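Local coordinates for type IV pilus biogenesis protein PilB (Streptococcus sanguinis, PDB 7B7P), which serves as a minor pilin of type IV pili with a direct role in adhesion, carrying a metal-binding von Willebrand factor A-like module, at residues E353-K357 and I387-M392. Numbering follows the deposited sequence.
Sequences EVSKK and IGEGGM
Residues 353-357 form a regular helical turn (phi/psi near -65/-40), with Lys-357 N hydrogen-bonded to Glu-353 O at 3.2 Å. Against it lies 387-392, where a helix gives way to a loop; the backbones are closest at Lys-356 CA and Gly-390 CA, 4.0 Å apart. Ile-387, still helical, offers its carbonyl: Ser-355, chi1 t and pointing toward this segment, donates from OG to Ile-387 O at 2.7 Å. Ile-387 O also accepts a hydrogen bond from Gly-390 N at 3.0 Å. Gly-388 opens a type I turn closed by Gly-391 N to Gly-388 O, 3.0 Å. Glu-389 extends (chi1 m, chi2 t) so that its OE1 stays 4.0 Å from Lys-356 NZ, beyond salt-bridge range; Lys-356 NZ makes a long salt bridge, with only a weak hydrogen bond, to Glu-353 OE2 at 3.4 Å, and a water joins Glu-353 OE2 (3.2 Å) to Glu-389 OE1 (2.6 Å). Gly-390 permits the close approach, since a CB there would fall 2.2 Å from Ser-355 OG; a second water links Lys-356 O (3.1 Å) to Gly-390 O (3.3 Å, weak). Gly-391, with phi 93°, breaks the helical path, a positive-phi exit characteristic of glycine at helix C-termini. Met-392 (chi1 p, chi2 m, chi3 m) folds back, bringing CE to 3.2 Å from Ser-355 OG. In the von Willebrand factor A-like module, whose helices flank a mainly parallel sheet, the contact packs helix 341-358 against the turn from helix 380-388 into strand 393-399, away from the magnesium site. Val-354, Ser-355 and Ile-387 also touch helix 258-270, while Ile-387 and Met-392 reach Val-365 on strand 364-370, the parallel neighbour of 393-399.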
loop_
_atom_site.group_PDB
_atom_site.type_symbol
_atom_site.label_atom_id
_atom_site.label_comp_id
_atom_site.label_asym_id
_atom_site.label_seq_id
_atom_site.Cartn_x
_atom_site.Cartn_y
_atom_site.Cartn_z
ATOM N N GLU A 353 -2.307 -20.282 -6.535
ATOM C CA GLU A 353 -2.684 -21.221 -5.474
ATOM C C GLU A 353 -2.021 -20.841 -4.159
ATOM O O GLU A 353 -2.661 -20.883 -3.107
ATOM C CB GLU A 353 -2.327 -22.662 -5.843
ATOM C CG GLU A 353 -3.151 -23.228 -6.953
ATOM C CD GLU A 353 -4.654 -23.014 -6.740
ATOM O OE1 GLU A 353 -5.192 -23.511 -5.733
ATOM O OE2 GLU A 353 -5.294 -22.333 -7.573
ATOM N N VAL A 354 -0.749 -20.422 -4.206
ATOM C CA VAL A 354 -0.070 -20.000 -2.984
ATOM C C VAL A 354 -0.784 -18.808 -2.360
ATOM O O VAL A 354 -1.008 -18.761 -1.144
ATOM C CB VAL A 354 1.409 -19.681 -3.274
ATOM C CG1 VAL A 354 1.999 -18.887 -2.125
ATOM C CG2 VAL A 354 2.202 -20.968 -3.523
ATOM N N SER A 355 -1.188 -17.846 -3.188
ATOM C CA SER A 355 -1.846 -16.648 -2.677
ATOM C C SER A 355 -3.164 -16.982 -1.989
ATOM O O SER A 355 -3.483 -16.423 -0.934
ATOM C CB SER A 355 -2.086 -15.653 -3.818
ATOM O OG SER A 355 -2.591 -14.431 -3.297
ATOM N N LYS A 356 -3.940 -17.890 -2.567
ATOM C CA LYS A 356 -5.206 -18.265 -1.941
ATOM C C LYS A 356 -4.992 -18.945 -0.592
ATOM O O LYS A 356 -5.760 -18.735 0.345
ATOM C CB LYS A 356 -6.000 -19.167 -2.877
ATOM C CG LYS A 356 -6.761 -18.401 -3.938
ATOM C CD LYS A 356 -6.735 -19.121 -5.257
ATOM C CE LYS A 356 -7.625 -20.322 -5.234
ATOM N NZ LYS A 356 -8.078 -20.622 -6.634
ATOM N N LYS A 357 -3.947 -19.749 -0.461
ATOM C CA LYS A 357 -3.755 -20.442 0.802
ATOM C C LYS A 357 -3.097 -19.564 1.867
ATOM O O LYS A 357 -3.476 -19.641 3.042
ATOM C CB LYS A 357 -2.927 -21.704 0.589
ATOM C CG LYS A 357 -2.755 -22.503 1.865
ATOM C CD LYS A 357 -2.226 -23.890 1.610
ATOM C CE LYS A 357 -2.266 -24.732 2.903
ATOM N NZ LYS A 357 -1.859 -26.123 2.595
ATOM N N ILE A 387 -2.130 -13.678 -8.673
ATOM C CA ILE A 387 -1.933 -13.494 -7.234
ATOM C C ILE A 387 -3.157 -12.812 -6.611
ATOM O O ILE A 387 -3.518 -13.094 -5.462
ATOM C CB ILE A 387 -0.625 -12.703 -6.974
ATOM C CG1 ILE A 387 0.621 -13.513 -7.392
ATOM C CG2 ILE A 387 -0.507 -12.258 -5.496
ATOM C CD1 ILE A 387 1.944 -12.721 -7.204
ATOM N N GLY A 388 -3.838 -11.949 -7.375
ATOM C CA GLY A 388 -5.048 -11.264 -6.935
ATOM C C GLY A 388 -6.235 -12.176 -6.652
ATOM O O GLY A 388 -7.130 -11.786 -5.902
ATOM N N GLU A 389 -6.253 -13.389 -7.211
ATOM C CA GLU A 389 -7.263 -14.370 -6.817
ATOM C C GLU A 389 -7.247 -14.672 -5.324
ATOM O O GLU A 389 -8.255 -15.157 -4.797
ATOM C CB GLU A 389 -7.063 -15.684 -7.566
ATOM C CG GLU A 389 -7.304 -15.575 -9.062
ATOM C CD GLU A 389 -7.173 -16.922 -9.724
ATOM O OE1 GLU A 389 -6.549 -17.823 -9.097
ATOM O OE2 GLU A 389 -7.691 -17.084 -10.855
ATOM N N GLY A 390 -6.130 -14.417 -4.636
ATOM C CA GLY A 390 -6.129 -14.606 -3.202
ATOM C C GLY A 390 -6.872 -13.549 -2.393
ATOM O O GLY A 390 -6.832 -13.604 -1.159
ATOM N N GLY A 391 -7.494 -12.547 -3.050
ATOM C CA GLY A 391 -8.412 -11.631 -2.401
ATOM C C GLY A 391 -7.817 -10.341 -1.860
ATOM O O GLY A 391 -8.579 -9.481 -1.408
ATOM N N MET A 392 -6.495 -10.178 -1.858
ATOM C CA MET A 392 -5.915 -8.930 -1.387
ATOM C C MET A 392 -5.767 -7.949 -2.552
ATOM O O MET A 392 -5.889 -8.309 -3.721
ATOM C CB MET A 392 -4.549 -9.166 -0.709
ATOM C CG MET A 392 -3.371 -9.561 -1.656
ATOM S SD MET A 392 -3.651 -11.160 -2.542
ATOM C CE MET A 392 -3.609 -12.316 -1.160
HETATM O O HOH W 1 -4.741 -19.735 -9.405
HETATM O O HOH W 2 -7.406 -16.132 0.889
#